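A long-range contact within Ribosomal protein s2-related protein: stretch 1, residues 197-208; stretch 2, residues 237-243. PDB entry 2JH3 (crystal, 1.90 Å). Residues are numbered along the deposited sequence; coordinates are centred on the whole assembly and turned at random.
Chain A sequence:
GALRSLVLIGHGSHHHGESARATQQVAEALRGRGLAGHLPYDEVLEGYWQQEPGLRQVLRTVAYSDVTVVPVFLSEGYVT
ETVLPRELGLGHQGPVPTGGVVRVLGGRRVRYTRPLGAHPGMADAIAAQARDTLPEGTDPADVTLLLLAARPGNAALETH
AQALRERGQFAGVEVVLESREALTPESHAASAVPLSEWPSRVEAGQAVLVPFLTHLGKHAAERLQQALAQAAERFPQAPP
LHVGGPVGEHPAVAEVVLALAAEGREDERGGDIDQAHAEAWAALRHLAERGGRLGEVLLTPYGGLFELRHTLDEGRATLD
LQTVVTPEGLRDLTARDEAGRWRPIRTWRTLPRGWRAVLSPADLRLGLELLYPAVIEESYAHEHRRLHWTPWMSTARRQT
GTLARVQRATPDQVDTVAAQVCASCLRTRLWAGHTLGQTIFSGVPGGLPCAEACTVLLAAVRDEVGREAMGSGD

Stretch 1 197-208: EWPSRVEAGQAV
Stretch 2, residues 237-243: QAPPLHV

Trp198, in a 3-10 turn (phi/psi -58/-39), anchors the apolar centre. With chi1 at 71° (p) and chi2 at -100°, its broad, buried indole lies against stretch 2: Leu241 CD2 sits over one face, 4.2 Å from the centroid of the five-membered ring, while Trp198 CH2 lies 4.0 Å from Ala238 CB and 4.0 Å from Pro239 CD. Leucine suits its place because its branches serve two neighbours; in the t, p rotamer (chi1 -174°, chi2 63°) Leu241 CD1 reaches Ala207 CB at 3.5 Å. Pro199 CG packs 3.7 Å from Ala238 CB, the small methyl taking its place beside the proline ring, and Val202 CG1 packs on Pro239 CG at 4.0 Å.

Outward, the chains become parallel extended strands, Ala207 (-143/151) paired with Leu241 (-113/119) and Val208 (-129/128) with His242 (-91/125), CA atoms 4.8 and 4.7 Å apart. Ala207 and Leu241 side chains share one sheet face, Val208 and His242 the other. Ala207 N donates to Pro240 O (3.2 Å), and His242 N to Ala207 O (2.9 Å), so Ala207 bonds on both sides of Leu241. Pro240, lacking an amide hydrogen, still offers its carbonyl.

At the polar edge, a long, flexible amide and a ring with polar edge atoms suit their places. From a sideways CA-to-CB bond, Gln206 (m, t; chi3 -56°) brings its amide end nearer, placing Gln206 NE2 3.0 Å from His242 NE2 (His242 chi1 -44°, chi2 -80°), near the imidazole plane. The contact buries 601 Å² in total.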

# COMPACT_ATOMS: atom_id res chain seq x y z
N GLU A 197 41.83 -14.09 1.46
CA GLU A 197 43.23 -14.35 1.52
C GLU A 197 43.89 -13.77 2.80
O GLU A 197 45.11 -13.59 2.87
CB GLU A 197 43.87 -13.69 0.29
CG GLU A 197 43.40 -14.22 -1.06
CD GLU A 197 43.98 -15.60 -1.36
OE1 GLU A 197 43.27 -16.42 -1.99
OE2 GLU A 197 45.13 -15.85 -0.94
N TRP A 198 43.12 -13.48 3.82
CA TRP A 198 43.66 -12.70 4.97
C TRP A 198 44.89 -13.30 5.68
O TRP A 198 45.76 -12.55 6.11
CB TRP A 198 42.57 -12.36 6.02
CG TRP A 198 42.05 -13.50 6.86
CD1 TRP A 198 40.88 -14.19 6.67
CD2 TRP A 198 42.63 -14.02 8.06
NE1 TRP A 198 40.72 -15.15 7.64
CE2 TRP A 198 41.78 -15.07 8.51
CE3 TRP A 198 43.82 -13.79 8.75
CZ2 TRP A 198 42.08 -15.87 9.63
CZ3 TRP A 198 44.12 -14.57 9.85
CH2 TRP A 198 43.26 -15.61 10.28
N PRO A 199 44.96 -14.63 5.87
CA PRO A 199 46.15 -15.16 6.55
C PRO A 199 47.49 -14.90 5.79
O PRO A 199 48.55 -14.93 6.42
CB PRO A 199 45.81 -16.66 6.69
CG PRO A 199 44.30 -16.74 6.50
CD PRO A 199 44.01 -15.71 5.52
N SER A 200 47.44 -14.61 4.49
CA SER A 200 48.62 -14.19 3.72
C SER A 200 49.24 -12.87 4.22
O SER A 200 50.37 -12.51 3.83
CB SER A 200 48.26 -13.99 2.25
OG SER A 200 47.51 -12.81 2.02
N ARG A 201 48.51 -12.16 5.09
CA ARG A 201 48.96 -10.86 5.60
C ARG A 201 49.15 -10.86 7.11
O ARG A 201 49.22 -9.82 7.72
CB ARG A 201 47.96 -9.77 5.17
CG ARG A 201 48.12 -9.29 3.72
CD ARG A 201 49.54 -8.65 3.47
NE ARG A 201 49.59 -8.06 2.14
CZ ARG A 201 49.81 -8.75 1.03
NH1 ARG A 201 50.03 -10.06 1.11
NH2 ARG A 201 49.79 -8.15 -0.17
N VAL A 202 49.22 -12.02 7.73
CA VAL A 202 49.32 -12.07 9.18
C VAL A 202 50.48 -12.96 9.53
O VAL A 202 50.53 -14.11 9.08
CB VAL A 202 48.04 -12.63 9.83
CG1 VAL A 202 48.23 -12.95 11.32
CG2 VAL A 202 46.90 -11.68 9.65
N GLU A 203 51.39 -12.40 10.33
CA GLU A 203 52.58 -13.11 10.80
C GLU A 203 52.57 -13.31 12.32
O GLU A 203 53.42 -14.04 12.84
CB GLU A 203 53.82 -12.37 10.35
CG GLU A 203 54.06 -12.53 8.84
CD GLU A 203 54.70 -11.30 8.20
OE1 GLU A 203 55.64 -10.72 8.81
OE2 GLU A 203 54.28 -10.92 7.07
N ALA A 204 51.63 -12.70 13.02
CA ALA A 204 51.41 -12.99 14.43
C ALA A 204 50.60 -14.28 14.62
O ALA A 204 50.03 -14.82 13.66
CB ALA A 204 50.67 -11.81 15.11
N GLY A 205 50.54 -14.75 15.85
CA GLY A 205 49.78 -15.92 16.19
C GLY A 205 48.32 -15.70 16.43
O GLY A 205 47.61 -16.65 16.76
N GLN A 206 47.87 -14.44 16.35
CA GLN A 206 46.43 -14.11 16.37
C GLN A 206 46.14 -12.88 15.53
O GLN A 206 47.06 -12.12 15.15
CB GLN A 206 45.93 -13.83 17.76
CG GLN A 206 45.83 -15.03 18.62
CD GLN A 206 44.83 -14.80 19.72
OE1 GLN A 206 44.96 -13.84 20.48
NE2 GLN A 206 43.81 -15.65 19.79
N ALA A 207 44.85 -12.73 15.22
CA ALA A 207 44.36 -11.61 14.40
C ALA A 207 43.00 -11.13 14.90
O ALA A 207 42.22 -11.91 15.44
CB ALA A 207 44.28 -12.04 12.93
N VAL A 208 42.73 -9.83 14.69
CA VAL A 208 41.41 -9.22 14.96
C VAL A 208 40.91 -8.40 13.71
O VAL A 208 41.65 -7.59 13.13
CB VAL A 208 41.39 -8.36 16.27
CG1 VAL A 208 42.41 -7.24 16.19
CG2 VAL A 208 39.94 -7.87 16.60
N GLN A 237 46.30 -23.69 8.19
CA GLN A 237 47.20 -23.28 9.28
C GLN A 237 46.96 -21.86 9.87
O GLN A 237 47.71 -21.42 10.76
CB GLN A 237 48.63 -23.36 8.76
CG GLN A 237 49.10 -22.23 7.84
CD GLN A 237 48.67 -22.36 6.40
OE1 GLN A 237 47.81 -23.17 6.06
NE2 GLN A 237 49.26 -21.55 5.55
N ALA A 238 45.94 -21.15 9.36
CA ALA A 238 45.67 -19.74 9.82
C ALA A 238 45.51 -19.69 11.34
O ALA A 238 44.94 -20.62 11.92
CB ALA A 238 44.42 -19.24 9.16
N PRO A 239 45.96 -18.58 12.01
CA PRO A 239 45.71 -18.41 13.46
C PRO A 239 44.28 -18.04 13.78
O PRO A 239 43.49 -17.76 12.85
CB PRO A 239 46.64 -17.25 13.84
CG PRO A 239 46.92 -16.51 12.59
CD PRO A 239 46.68 -17.43 11.42
N PRO A 240 43.92 -18.00 15.07
CA PRO A 240 42.54 -17.66 15.42
C PRO A 240 42.22 -16.19 15.05
O PRO A 240 43.05 -15.32 15.20
CB PRO A 240 42.46 -17.89 16.93
CG PRO A 240 43.86 -18.10 17.40
CD PRO A 240 44.79 -18.18 16.25
N LEU A 241 41.03 -15.96 14.50
CA LEU A 241 40.57 -14.62 14.09
C LEU A 241 39.41 -14.20 14.98
O LEU A 241 38.37 -14.85 14.96
CB LEU A 241 40.05 -14.61 12.66
CG LEU A 241 39.71 -13.20 12.15
CD1 LEU A 241 40.94 -12.31 12.10
CD2 LEU A 241 39.10 -13.30 10.76
N HIS A 242 39.58 -13.11 15.71
CA HIS A 242 38.43 -12.50 16.37
C HIS A 242 37.76 -11.43 15.46
O HIS A 242 38.39 -10.49 14.99
CB HIS A 242 38.84 -11.94 17.73
CG HIS A 242 39.73 -12.88 18.50
ND1 HIS A 242 39.23 -13.96 19.20
CD2 HIS A 242 41.07 -12.91 18.63
CE1 HIS A 242 40.25 -14.60 19.76
NE2 HIS A 242 41.37 -13.99 19.42
N VAL A 243 36.46 -11.60 15.24
CA VAL A 243 35.72 -10.70 14.39
C VAL A 243 34.84 -9.70 15.17
O VAL A 243 33.89 -10.07 15.89
CB VAL A 243 34.93 -11.46 13.34
CG1 VAL A 243 34.16 -10.48 12.39
CG2 VAL A 243 35.91 -12.31 12.54